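Local coordinates for ABC transporter, periplasmic substrate-binding protein (Vibrio cholerae O1 biovar eltor, PDB 1TWY) that probably binds phosphate in the periplasm and hands it to a membrane-bound ABC transporter for uptake, at residues 105-110 with 157-162; 116-121 with 214-219; 124-129 with 199-204; 146-151 with 181-186; 185-190 with 203-208. One frame throughout, in Å; residues are numbered along the deposited sequence. Where two conformers were deposited one is given.

Contact 1: 105-110 with 157-162; sequences LAIVVN and YSFESL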
# COMPACT_ATOMS: atom_id res chain seq x y z
N LEU A 105 -4.80 2.94 -3.52
CA LEU A 105 -5.99 2.54 -2.81
C LEU A 105 -7.16 3.29 -3.38
O LEU A 105 -7.04 4.49 -3.67
CB LEU A 105 -5.87 2.89 -1.31
CG LEU A 105 -4.80 2.18 -0.47
CD1 LEU A 105 -4.91 2.66 0.97
CD2 LEU A 105 -5.02 0.73 -0.41
N ALA A 106 -8.31 2.63 -3.46
CA ALA A 106 -9.59 3.25 -3.84
C ALA A 106 -10.54 3.27 -2.71
O ALA A 106 -10.56 2.36 -1.91
CB ALA A 106 -10.28 2.39 -5.00
N ILE A 107 -11.27 4.33 -2.61
CA ILE A 107 -12.41 4.37 -1.68
C ILE A 107 -13.65 3.96 -2.42
O ILE A 107 -13.98 4.48 -3.49
CB ILE A 107 -12.57 5.83 -1.17
CG1 ILE A 107 -11.22 6.36 -0.64
CG2 ILE A 107 -13.67 5.90 -0.18
CD1 ILE A 107 -10.75 5.48 0.50
N VAL A 108 -14.40 3.04 -1.83
CA VAL A 108 -15.49 2.43 -2.50
C VAL A 108 -16.79 2.62 -1.73
O VAL A 108 -16.77 2.50 -0.50
CB VAL A 108 -15.22 0.99 -2.87
CG1 VAL A 108 -14.10 0.94 -3.93
CG2 VAL A 108 -14.85 0.12 -1.73
N VAL A 109 -17.87 2.91 -2.43
CA VAL A 109 -19.20 2.97 -1.89
C VAL A 109 -20.18 2.13 -2.68
O VAL A 109 -19.83 1.67 -3.79
CB VAL A 109 -19.74 4.45 -1.86
CG1 VAL A 109 -18.77 5.30 -0.95
CG2 VAL A 109 -19.85 5.13 -3.25
N ASN A 110 -21.36 1.95 -2.14
CA ASN A 110 -22.40 1.16 -2.85
C ASN A 110 -22.86 1.96 -4.08
O ASN A 110 -22.91 3.22 -4.10
CB ASN A 110 -23.59 0.97 -1.92
CG ASN A 110 -24.63 0.08 -2.52
OD1 ASN A 110 -25.49 0.55 -3.30
ND2 ASN A 110 -24.63 -1.18 -2.12
N TYR A 157 -2.85 -0.54 7.19
CA TYR A 157 -1.80 0.28 7.77
C TYR A 157 -1.53 1.48 6.86
O TYR A 157 -1.41 2.60 7.33
CB TYR A 157 -0.54 -0.61 7.94
CG TYR A 157 0.56 0.21 8.48
CD1 TYR A 157 1.33 0.98 7.59
CD2 TYR A 157 0.83 0.26 9.84
CE1 TYR A 157 2.31 1.79 8.05
CE2 TYR A 157 1.88 1.07 10.31
CZ TYR A 157 2.58 1.84 9.39
OH TYR A 157 3.62 2.66 9.75
N SER A 158 -1.41 1.26 5.56
CA SER A 158 -1.17 2.35 4.59
C SER A 158 -2.35 3.28 4.54
O SER A 158 -2.14 4.42 4.50
CB SER A 158 -0.89 1.74 3.27
OG SER A 158 0.29 0.95 3.33
N PHE A 159 -3.57 2.79 4.59
CA PHE A 159 -4.75 3.71 4.53
C PHE A 159 -4.71 4.66 5.77
O PHE A 159 -4.88 5.85 5.65
CB PHE A 159 -6.02 2.90 4.55
CG PHE A 159 -7.29 3.69 4.72
CD1 PHE A 159 -7.84 4.34 3.66
CD2 PHE A 159 -7.94 3.81 5.99
CE1 PHE A 159 -8.96 5.18 3.81
CE2 PHE A 159 -9.14 4.57 6.09
CZ PHE A 159 -9.57 5.25 4.97
N GLU A 160 -4.47 4.05 6.89
CA GLU A 160 -4.40 4.83 8.13
C GLU A 160 -3.24 5.74 8.19
O GLU A 160 -3.42 6.94 8.57
CB GLU A 160 -4.50 3.97 9.39
CG GLU A 160 -5.77 3.17 9.59
CD GLU A 160 -5.85 2.42 10.86
OE1 GLU A 160 -4.94 2.28 11.64
OE2 GLU A 160 -6.89 1.75 11.03
N SER A 161 -2.10 5.33 7.65
CA SER A 161 -0.97 6.25 7.60
C SER A 161 -1.21 7.43 6.66
O SER A 161 -1.03 8.62 7.03
CB SER A 161 0.28 5.47 7.19
OG SER A 161 1.41 6.33 7.02
N LEU A 162 -1.79 7.15 5.50
CA LEU A 162 -2.09 8.19 4.52
C LEU A 162 -3.13 9.21 5.07
O LEU A 162 -3.03 10.41 4.78
CB LEU A 162 -2.55 7.62 3.18
CG LEU A 162 -1.48 6.93 2.33
CD1 LEU A 162 -2.09 5.92 1.38
CD2 LEU A 162 -0.70 8.05 1.56
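A helix laid across a beta-sheet, the basic layering of a periplasmic binding protein lobe, is seen here where Leu105 and Ile107 of strand 96-109 meet Phe159 of helix 154-163. The short axes stand 84° apart and approach no closer than 10.5 Å, a gap that side chains fill. Leu105 CD1 lies 3.7 Å from Phe159 CA and 3.8 Å from Phe159 CB, at the edge of the ring and near its plane. The same methyl comes within 4.3 Å of Leu162 CD1, almost one helical turn further on. Phe159 CG is anti to the backbone N (chi1 171°), and further out the ring presents CE1 to Ile107 CD1 at 3.8 Å, an oblique meeting. Both aliphatic side chains cross Phe159 at about a right angle. Beyond the two segments, the Phe159 ring stacks with Phe203 and meets Tyr127 edge-to-face. Ser158 OG is hydrogen-bonded to Arg237 NH1 and to Gly154 O, and a bound phosphate ion, which may mark the cleft, lies about 6 Å from that serine side chain. Because the side chains meet carbon against carbon, helix and sheet are joined here by apolar burial and shape, without directional bonds between them.

Contact 2: 116-121 with 214-219; sequences TNLTRE and KAIQFE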
# COMPACT_ATOMS: atom_id res chain seq x y z
N THR A 116 -19.94 11.20 -4.96
CA THR A 116 -18.95 10.99 -5.99
C THR A 116 -17.50 11.30 -5.60
O THR A 116 -16.60 11.14 -6.44
CB THR A 116 -19.28 11.82 -7.25
OG1 THR A 116 -19.34 13.23 -6.95
CG2 THR A 116 -20.63 11.39 -7.87
N ASN A 117 -17.30 11.93 -4.42
CA ASN A 117 -16.05 12.49 -4.03
C ASN A 117 -16.04 12.64 -2.52
O ASN A 117 -17.09 12.84 -1.94
CB ASN A 117 -15.89 13.87 -4.62
CG ASN A 117 -14.60 14.55 -4.16
OD1 ASN A 117 -13.49 14.02 -4.27
ND2 ASN A 117 -14.77 15.77 -3.58
N LEU A 118 -14.88 12.45 -1.89
CA LEU A 118 -14.70 12.86 -0.50
C LEU A 118 -13.43 13.57 -0.40
O LEU A 118 -12.48 13.24 -1.14
CB LEU A 118 -14.71 11.64 0.48
CG LEU A 118 -16.04 10.90 0.73
CD1 LEU A 118 -15.90 9.68 1.51
CD2 LEU A 118 -17.11 11.83 1.39
N THR A 119 -13.40 14.62 0.44
CA THR A 119 -12.12 15.24 0.76
C THR A 119 -11.42 14.48 1.86
O THR A 119 -11.99 13.63 2.52
CB THR A 119 -12.30 16.69 1.26
OG1 THR A 119 -13.10 16.70 2.46
CG2 THR A 119 -13.09 17.48 0.20
N ARG A 120 -10.16 14.85 2.08
CA ARG A 120 -9.40 14.33 3.21
C ARG A 120 -10.11 14.53 4.54
O ARG A 120 -10.23 13.59 5.35
CB ARG A 120 -8.06 15.08 3.22
CG ARG A 120 -7.16 14.61 4.33
CD ARG A 120 -5.81 15.27 4.24
NE ARG A 120 -5.14 14.62 3.13
CZ ARG A 120 -4.48 13.47 3.30
NH1 ARG A 120 -4.47 12.89 4.49
NH2 ARG A 120 -3.86 12.84 2.30
N GLU A 121 -10.58 15.76 4.83
CA GLU A 121 -11.24 15.93 6.08
C GLU A 121 -12.51 15.20 6.24
O GLU A 121 -12.80 14.73 7.33
CB GLU A 121 -11.61 17.43 6.38
CG GLU A 121 -10.51 18.25 6.94
CD GLU A 121 -10.08 17.78 8.31
OE1 GLU A 121 -10.75 18.01 9.37
OE2 GLU A 121 -9.07 17.11 8.29
N LYS A 214 -18.67 1.20 -6.40
CA LYS A 214 -18.38 2.48 -7.05
C LYS A 214 -17.11 3.08 -6.36
O LYS A 214 -17.19 3.40 -5.16
CB LYS A 214 -19.61 3.45 -6.88
CG LYS A 214 -19.45 4.72 -7.70
CD LYS A 214 -20.72 5.40 -8.02
CE LYS A 214 -21.21 6.01 -6.78
NZ LYS A 214 -22.00 7.39 -7.08
N ALA A 215 -16.04 3.22 -7.08
CA ALA A 215 -14.87 3.86 -6.60
C ALA A 215 -15.06 5.35 -6.77
O ALA A 215 -15.50 5.78 -7.82
CB ALA A 215 -13.68 3.44 -7.50
N ILE A 216 -14.85 6.13 -5.73
CA ILE A 216 -15.11 7.57 -5.81
C ILE A 216 -13.82 8.38 -5.88
O ILE A 216 -12.69 7.87 -5.74
CB ILE A 216 -15.95 8.04 -4.66
CG1 ILE A 216 -15.25 7.78 -3.36
CG2 ILE A 216 -17.30 7.33 -4.76
CD1 ILE A 216 -16.06 8.43 -2.12
N GLN A 217 -13.93 9.66 -6.21
CA GLN A 217 -12.77 10.54 -6.17
C GLN A 217 -12.32 10.80 -4.75
O GLN A 217 -13.09 10.74 -3.81
CB GLN A 217 -13.13 11.88 -6.82
CG GLN A 217 -13.39 11.74 -8.28
CD GLN A 217 -14.01 13.07 -8.87
OE1 GLN A 217 -14.59 13.92 -8.13
NE2 GLN A 217 -13.91 13.23 -10.15
N PHE A 218 -11.06 11.15 -4.64
CA PHE A 218 -10.45 11.68 -3.44
C PHE A 218 -9.87 13.05 -3.76
O PHE A 218 -8.98 13.17 -4.64
CB PHE A 218 -9.34 10.77 -2.91
CG PHE A 218 -8.81 11.20 -1.56
CD1 PHE A 218 -9.60 11.14 -0.45
CD2 PHE A 218 -7.51 11.61 -1.44
CE1 PHE A 218 -9.14 11.46 0.81
CE2 PHE A 218 -7.02 11.91 -0.19
CZ PHE A 218 -7.83 11.88 0.91
N GLU A 219 -10.35 14.08 -3.05
CA GLU A 219 -10.00 15.49 -3.33
C GLU A 219 -10.18 15.77 -4.82
O GLU A 219 -9.33 16.37 -5.45
CB GLU A 219 -8.61 15.86 -2.85
CG GLU A 219 -8.47 15.84 -1.31
CD GLU A 219 -9.15 16.99 -0.58
OE1 GLU A 219 -9.91 17.83 -1.18
OE2 GLU A 219 -8.93 17.08 0.66
O HOH W 1 -17.13 14.55 -8.18
O HOH W 2 -5.81 16.45 1.11
O HOH W 3 -9.62 18.13 2.88
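Asn117 and Leu118 run parallel to Gln217 and Phe218, and the backbone ladder goes from Gln217 N to Thr116 O (3.1 Å), from Leu118 N to Gln217 O (3.1 Å) and from Glu219 N to Leu118 O (3.0 Å). On the face carrying Leu118, its CG packs on Ile216 CD1 at 3.8 Å. At the opposite end from Glu219, a water joins Thr116 OG1 to Gln217 OE1, while Gln217 NE2 turns to Asp222. The short strand 117-118 thus lies beside strand 214-218 of the central mixed sheet and leads at once into helix 120-128, with Thr119 as N-cap. Glu219, bent about its CB-CG bond (chi2 -73°), accepts from Arg120 N at OE2 (2.9 Å), the nitrogen lying well above the carboxylate plane. Two waters also donate to this oxygen, one linking it to Arg120 NE and the other to Glu121 N, and the start of the helix would probably stabilise its negative charge. Phe218 CZ sits over one face of the Arg120 guanidinium, 4.1 Å above the plane and toward its rim, with ring and guanidinium planes 78° apart. The two terminal nitrogens of Arg120 bond elsewhere, NH1 to Leu162 O and NH2 to Gln234 OE1.

Contact 3: 124-129 with 199-204; sequences YGIYKG and QAVGFI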
# COMPACT_ATOMS: atom_id res chain seq x y z
N TYR A 124 -11.45 11.51 6.80
CA TYR A 124 -10.91 11.40 8.14
C TYR A 124 -12.00 11.42 9.19
O TYR A 124 -12.07 10.60 10.12
CB TYR A 124 -9.90 12.55 8.37
CG TYR A 124 -9.37 12.62 9.79
CD1 TYR A 124 -8.25 11.88 10.19
CD2 TYR A 124 -9.99 13.41 10.79
CE1 TYR A 124 -7.71 11.94 11.45
CE2 TYR A 124 -9.49 13.44 12.01
CZ TYR A 124 -8.34 12.67 12.40
OH TYR A 124 -7.84 12.75 13.71
N GLY A 125 -12.85 12.44 9.09
CA GLY A 125 -14.00 12.46 9.96
C GLY A 125 -14.95 11.32 10.04
O GLY A 125 -15.40 10.87 11.14
N ILE A 126 -15.15 10.70 8.86
CA ILE A 126 -15.94 9.48 8.86
C ILE A 126 -15.26 8.29 9.58
O ILE A 126 -15.82 7.65 10.46
CB ILE A 126 -16.22 9.11 7.36
CG1 ILE A 126 -17.27 10.06 6.76
CG2 ILE A 126 -16.70 7.62 7.22
CD1 ILE A 126 -17.35 10.04 5.30
N TYR A 127 -13.98 8.07 9.30
CA TYR A 127 -13.22 6.99 9.95
C TYR A 127 -13.00 7.23 11.42
O TYR A 127 -12.91 6.29 12.17
CB TYR A 127 -11.93 6.61 9.16
CG TYR A 127 -12.29 5.61 8.09
CD1 TYR A 127 -12.84 5.99 6.90
CD2 TYR A 127 -12.06 4.29 8.30
CE1 TYR A 127 -13.26 5.07 5.96
CE2 TYR A 127 -12.41 3.35 7.31
CZ TYR A 127 -13.00 3.71 6.22
OH TYR A 127 -13.44 2.79 5.23
N LYS A 128 -13.03 8.52 11.86
CA LYS A 128 -12.92 8.80 13.27
C LYS A 128 -14.20 8.65 14.03
O LYS A 128 -14.14 8.61 15.24
CB LYS A 128 -12.47 10.24 13.53
CG LYS A 128 -11.03 10.48 13.33
CD LYS A 128 -10.14 10.04 14.46
CE LYS A 128 -10.16 11.00 15.69
NZ LYS A 128 -9.92 10.21 16.92
N GLY A 129 -15.32 8.58 13.37
CA GLY A 129 -16.61 8.47 13.93
C GLY A 129 -17.19 9.87 14.26
O GLY A 129 -18.27 9.93 14.87
N GLN A 199 -25.30 1.69 2.86
CA GLN A 199 -24.70 2.57 3.85
C GLN A 199 -23.18 2.49 3.96
O GLN A 199 -22.61 3.28 4.66
CB GLN A 199 -25.28 2.28 5.24
CG GLN A 199 -24.93 0.92 5.94
CD GLN A 199 -25.87 -0.24 5.71
OE1 GLN A 199 -26.42 -0.32 4.63
NE2 GLN A 199 -26.07 -1.13 6.69
N ALA A 200 -22.53 1.49 3.33
CA ALA A 200 -21.16 1.22 3.66
C ALA A 200 -20.15 2.01 2.83
O ALA A 200 -20.38 2.44 1.71
CB ALA A 200 -20.88 -0.34 3.42
N VAL A 201 -19.01 2.27 3.47
CA VAL A 201 -17.82 2.78 2.83
C VAL A 201 -16.67 1.99 3.25
O VAL A 201 -16.54 1.46 4.39
CB VAL A 201 -17.50 4.27 3.17
CG1 VAL A 201 -17.42 4.54 4.64
CG2 VAL A 201 -16.34 4.87 2.34
N GLY A 202 -15.79 1.80 2.27
CA GLY A 202 -14.60 1.06 2.54
C GLY A 202 -13.47 1.44 1.59
O GLY A 202 -13.57 2.40 0.86
N PHE A 203 -12.37 0.70 1.70
CA PHE A 203 -11.13 0.92 0.87
C PHE A 203 -10.66 -0.44 0.38
O PHE A 203 -10.77 -1.47 1.09
CB PHE A 203 -10.06 1.69 1.58
CG PHE A 203 -9.60 1.12 2.85
CD1 PHE A 203 -10.26 1.42 4.04
CD2 PHE A 203 -8.57 0.20 2.89
CE1 PHE A 203 -9.92 0.82 5.23
CE2 PHE A 203 -8.23 -0.41 4.12
CZ PHE A 203 -8.90 -0.04 5.29
N ILE A 204 -10.10 -0.46 -0.80
CA ILE A 204 -9.55 -1.68 -1.44
C ILE A 204 -8.36 -1.26 -2.29
O ILE A 204 -8.18 -0.10 -2.68
CB ILE A 204 -10.55 -2.34 -2.37
CG1 ILE A 204 -11.08 -1.42 -3.53
CG2 ILE A 204 -11.77 -2.97 -1.62
CD1 ILE A 204 -12.06 -2.25 -4.45
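Tyr127 extends its ring from helix 120-128 to strand 200-205, where the hydroxyl settles over the backbone at Gly202. Its OH is 3.4 Å from Gly202 CA and 3.5 Å from Val201 O, and it also meets Phe203 CD1 at 3.7 Å, at the edge of the phenylalanine ring and near its plane. Further along the two aromatic groups, Tyr127 CE2 and Phe203 CE1 are 4.1 Å apart. One residue back on the helix, Ile126 CG2 touches Val201 CG1 at 4.1 Å; that methyl sits between the backbone N and the carbonyl carbon (chi1 55°). The hydrogen bond of the tyrosine hydroxyl goes to neither segment but to Val147 O, on strand 145-149 next in the sheet, and this bond helps to hold the tip of the ring in place. In the second shell, Phe159 of helix 154-163 backs the two rings, while Val146 and Ile107 touch the same group of side chains. Two residues after Tyr127 the helix ends in a Schellman motif at Gly129, whose positive phi accompanies a bond from Gly129 N to Ile126 O (3.1 Å) and a weak one to Gly125 O. With short axes 10.8 Å apart at closest and 108° between their directions, helix and strand form the alpha-on-beta layer typical of alpha/beta lobes in the periplasmic binding protein superfamily.

Contact 4: 146-151 with 181-186; sequences VVTREA and ALVVNS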
# COMPACT_ATOMS: atom_id res chain seq x y z
N VAL A 146 -18.89 2.17 8.55
CA VAL A 146 -17.46 2.31 8.20
C VAL A 146 -16.92 0.93 8.20
O VAL A 146 -16.99 0.25 9.14
CB VAL A 146 -16.75 3.07 9.31
CG1 VAL A 146 -15.27 3.28 9.02
CG2 VAL A 146 -17.39 4.45 9.44
N VAL A 147 -16.23 0.54 7.13
CA VAL A 147 -15.61 -0.78 6.96
C VAL A 147 -14.09 -0.61 6.78
O VAL A 147 -13.60 0.26 6.08
CB VAL A 147 -16.18 -1.49 5.82
CG1 VAL A 147 -15.71 -3.01 5.94
CG2 VAL A 147 -17.65 -1.37 5.73
N THR A 148 -13.34 -1.49 7.48
CA THR A 148 -11.96 -1.52 7.51
C THR A 148 -11.43 -2.95 7.31
O THR A 148 -12.25 -3.88 7.16
CB THR A 148 -11.40 -0.76 8.70
OG1 THR A 148 -9.97 -0.64 8.51
CG2 THR A 148 -11.62 -1.51 10.03
N ARG A 149 -10.17 -3.18 7.38
CA ARG A 149 -9.55 -4.49 7.25
C ARG A 149 -9.02 -4.92 8.64
O ARG A 149 -9.07 -4.16 9.64
CB ARG A 149 -8.46 -4.38 6.18
CG ARG A 149 -8.94 -4.33 4.77
CD ARG A 149 -9.58 -5.66 4.27
NE ARG A 149 -8.61 -6.68 4.33
CZ ARG A 149 -7.61 -6.83 3.48
NH1 ARG A 149 -7.59 -6.10 2.35
NH2 ARG A 149 -6.71 -7.77 3.67
N GLU A 150 -8.56 -6.16 8.68
CA GLU A 150 -7.99 -6.72 9.86
C GLU A 150 -6.76 -5.94 10.32
O GLU A 150 -6.04 -5.33 9.52
CB GLU A 150 -7.71 -8.19 9.61
CG GLU A 150 -6.63 -8.62 8.65
CD GLU A 150 -6.92 -8.57 7.18
OE1 GLU A 150 -7.96 -8.03 6.70
OE2 GLU A 150 -5.94 -8.85 6.36
N ALA A 151 -6.40 -6.17 11.59
CA ALA A 151 -5.38 -5.46 12.27
C ALA A 151 -4.03 -5.63 11.66
O ALA A 151 -3.26 -4.66 11.58
CB ALA A 151 -5.40 -5.69 13.72
N ALA A 181 -16.06 0.65 13.65
CA ALA A 181 -15.81 0.18 12.27
C ALA A 181 -15.94 -1.33 12.19
O ALA A 181 -15.60 -2.06 13.11
CB ALA A 181 -14.46 0.55 11.94
N LEU A 182 -16.40 -1.82 11.04
CA LEU A 182 -16.54 -3.28 10.84
C LEU A 182 -15.32 -3.76 10.11
O LEU A 182 -14.79 -3.13 9.22
CB LEU A 182 -17.70 -3.48 9.93
CG LEU A 182 -19.03 -3.26 10.63
CD1 LEU A 182 -19.93 -2.98 9.53
CD2 LEU A 182 -19.32 -4.60 11.39
N VAL A 183 -14.86 -4.91 10.51
CA VAL A 183 -13.66 -5.49 9.90
C VAL A 183 -14.06 -6.60 8.95
O VAL A 183 -14.83 -7.50 9.29
CB VAL A 183 -12.77 -6.14 11.00
CG1 VAL A 183 -11.64 -6.93 10.42
CG2 VAL A 183 -12.11 -5.02 11.89
N VAL A 184 -13.43 -6.55 7.80
CA VAL A 184 -13.42 -7.65 6.80
C VAL A 184 -11.98 -8.03 6.49
O VAL A 184 -11.05 -7.32 6.82
CB VAL A 184 -14.16 -7.27 5.53
CG1 VAL A 184 -15.61 -6.88 5.81
CG2 VAL A 184 -13.51 -6.13 4.76
N ASN A 185 -11.80 -9.20 5.86
CA ASN A 185 -10.49 -9.83 5.79
C ASN A 185 -9.92 -10.03 4.37
O ASN A 185 -8.88 -10.72 4.25
CB ASN A 185 -10.47 -11.12 6.58
CG ASN A 185 -11.14 -12.21 5.92
OD1 ASN A 185 -11.92 -11.99 5.00
ND2 ASN A 185 -10.81 -13.51 6.37
N SER A 186 -10.47 -9.34 3.40
CA SER A 186 -9.93 -9.31 2.04
C SER A 186 -10.57 -8.25 1.23
O SER A 186 -11.71 -7.76 1.52
CB SER A 186 -10.22 -10.71 1.45
OG SER A 186 -11.61 -10.92 1.13
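Val147 CG1 and Val184 CG1 meet at 3.9 Å, the two side chains crossing at about a right angle. They lie on the face of the sheet that helix 187-196 covers with Met190 and Leu193. Strands 145-149 and 182-184 run parallel and side by side, joined through helix 154-163, so the pair is the product of a beta-alpha-beta crossover with a small hairpin inserted in its return. On the other face, Thr148 CG2 touches both Ala181 CB and Val183 CG2, each a van der Waals neighbour. Between the faces the ladder alternates: Leu182 N bonds Val146 O (2.9 Å), Thr148 N bonds Leu182 O (2.8 Å) and Val184 N bonds Thr148 O (3.0 Å). The middle bond is nearly collinear with its carbonyl, the C=O...N angle being 171°. Where the strands give out, Arg149 folds back at chi2 (-69°) and chi3 (-61°). Ser186 CA then sits 3.6 Å above the plane of the Arg149 guanidinium, over its centre, while Val184 O approaches the edge of that group. Glu150 meets the same edge in a side-on salt bridge. Arg149 NE reaches Glu150 OE1 at 2.8 Å and Arg149 NH2 reaches Glu150 OE2 at 3.0 Å, each oxygen offering its syn lone pair.

Contact 5: 185-190 with 203-208; sequences NSNSMM and FISIGS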
# COMPACT_ATOMS: atom_id res chain seq x y z
N ASN A 185 -11.80 -9.20 5.86
CA ASN A 185 -10.49 -9.83 5.79
C ASN A 185 -9.92 -10.03 4.37
O ASN A 185 -8.88 -10.72 4.25
CB ASN A 185 -10.47 -11.12 6.58
CG ASN A 185 -11.14 -12.21 5.92
OD1 ASN A 185 -11.92 -11.99 5.00
ND2 ASN A 185 -10.81 -13.51 6.37
N SER A 186 -10.47 -9.34 3.40
CA SER A 186 -9.93 -9.31 2.04
C SER A 186 -10.57 -8.25 1.23
O SER A 186 -11.71 -7.76 1.52
CB SER A 186 -10.22 -10.71 1.45
OG SER A 186 -11.61 -10.92 1.13
N ASN A 187 -9.96 -7.89 0.07
CA ASN A 187 -10.58 -7.05 -0.90
C ASN A 187 -11.88 -7.60 -1.38
O ASN A 187 -12.84 -6.88 -1.61
CB ASN A 187 -9.65 -6.81 -2.10
CG ASN A 187 -8.47 -5.94 -1.77
OD1 ASN A 187 -8.61 -4.85 -1.14
ND2 ASN A 187 -7.30 -6.34 -2.35
N SER A 188 -11.92 -8.95 -1.59
CA SER A 188 -13.10 -9.55 -2.10
C SER A 188 -14.32 -9.36 -1.18
O SER A 188 -15.41 -9.06 -1.61
CB SER A 188 -12.78 -11.03 -2.30
OG SER A 188 -12.17 -11.20 -3.54
N MSE A 189 -14.01 -9.55 0.08
CA MSE A 189 -15.08 -9.56 1.12
C MSE A 189 -15.47 -8.06 1.30
O MSE A 189 -16.61 -7.75 1.51
CB MSE A 189 -14.65 -10.18 2.43
CG MSE A 189 -15.75 -10.20 3.45
SE MSE A 189 -15.15 -11.07 5.07
CE MSE A 189 -16.64 -10.72 6.07
N MSE A 190 -14.53 -7.14 1.19
CA MSE A 190 -14.86 -5.73 1.25
C MSE A 190 -15.83 -5.34 0.16
O MSE A 190 -16.78 -4.61 0.40
CB MSE A 190 -13.59 -4.90 1.15
CG MSE A 190 -13.78 -3.44 1.08
SE MSE A 190 -14.30 -2.71 2.83
CE MSE A 190 -12.87 -2.65 3.66
N PHE A 203 -12.37 0.70 1.70
CA PHE A 203 -11.13 0.92 0.87
C PHE A 203 -10.66 -0.44 0.38
O PHE A 203 -10.77 -1.47 1.09
CB PHE A 203 -10.06 1.69 1.58
CG PHE A 203 -9.60 1.12 2.85
CD1 PHE A 203 -10.26 1.42 4.04
CD2 PHE A 203 -8.57 0.20 2.89
CE1 PHE A 203 -9.92 0.82 5.23
CE2 PHE A 203 -8.23 -0.41 4.12
CZ PHE A 203 -8.90 -0.04 5.29
N ILE A 204 -10.10 -0.46 -0.80
CA ILE A 204 -9.55 -1.68 -1.44
C ILE A 204 -8.36 -1.26 -2.29
O ILE A 204 -8.18 -0.10 -2.68
CB ILE A 204 -10.55 -2.34 -2.37
CG1 ILE A 204 -11.08 -1.42 -3.53
CG2 ILE A 204 -11.77 -2.97 -1.62
CD1 ILE A 204 -12.06 -2.25 -4.45
N SER A 205 -7.48 -2.21 -2.54
CA SER A 205 -6.42 -1.99 -3.53
C SER A 205 -7.02 -1.56 -4.88
O SER A 205 -8.04 -2.07 -5.33
CB SER A 205 -5.65 -3.29 -3.77
OG SER A 205 -5.42 -4.06 -2.57
N ILE A 206 -6.39 -0.56 -5.54
CA ILE A 206 -6.97 0.03 -6.70
C ILE A 206 -7.18 -0.97 -7.84
O ILE A 206 -8.20 -0.92 -8.54
CB ILE A 206 -6.11 1.26 -7.12
CG1 ILE A 206 -6.85 2.07 -8.12
CG2 ILE A 206 -4.69 0.77 -7.67
CD1 ILE A 206 -6.29 3.45 -8.22
N GLY A 207 -6.30 -1.96 -7.89
CA GLY A 207 -6.39 -3.05 -8.87
C GLY A 207 -7.57 -3.97 -8.69
O GLY A 207 -8.04 -4.57 -9.67
N SER A 208 -8.11 -4.02 -7.47
CA SER A 208 -9.27 -4.88 -7.17
C SER A 208 -10.56 -4.25 -7.52
O SER A 208 -11.57 -4.91 -7.46
CB SER A 208 -9.22 -5.34 -5.72
OG SER A 208 -9.46 -4.28 -4.90
O HOH W 4 -9.53 -4.04 1.30
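Asn187 reaches from the first turn of helix 187-196 to Ser205, the last residue of strand 200-205, and to Ser208 in the 3-10 turn after it. Its CB rests 3.8 Å from Ser208 OG, and CG, anti to the carbonyl carbon (chi1 -70°), lies about equally far from the hydroxyls of Ser205 and Ser208. At the tip the amide uses both branches: OD1 accepts from Ser205 N at 3.2 Å, with the donor 48° out of the carbonyl plane, and ND2 donates to Ser205 OG at 3.0 Å. A water gives OD1 a second bond of 2.7 Å and donates also to Phe203 O. Held on both sides, the amide has its rotation fixed. The helix follows strand 182-184 and leads on to strand 200-205, as in an alpha/beta repeat, and it is N-capped by Ser186, whose OG accepts from Met189 N at 3.0 Å. Ser208 in turn bonds through both N and OG to Ser205 O, closing the 3-10 turn that receives Asn187. Met190, a selenomethionine, packs deeper. Its CG presses on Ile204 CG2 at 3.4 Å, tighter than ordinary carbon contact. Bends at chi2 and chi3 then bring SE and CE up to the Phe203 backbone, with Met190 CE 3.5 Å from Phe203 O. The nearby Phe203 N is buried and has no hydrogen-bonding partner in the model.

In the fold
From the N terminus, strand 96-109 opens contact 1, which closes at helix 154-163. Before it does, 116-121 opens contact 2, 124-129 opens contact 3 and 146-151 opens contact 4, so contact 1 crosses all three. Those three are themselves nested: contact 4 closes first, at 181-186, then contact 3 at 199-204, then contact 2 at 214-219. Contact 5 begins on the residues where contact 4 ends, and finishes on strand 200-205, sharing Phe203 and Ile204 with contact 3, all within the span of contact 2. Contacts 2 and 4 join strands within the sheet, while contacts 1, 3 and 5 fasten helices 154-163, 120-128 and 187-196 to it.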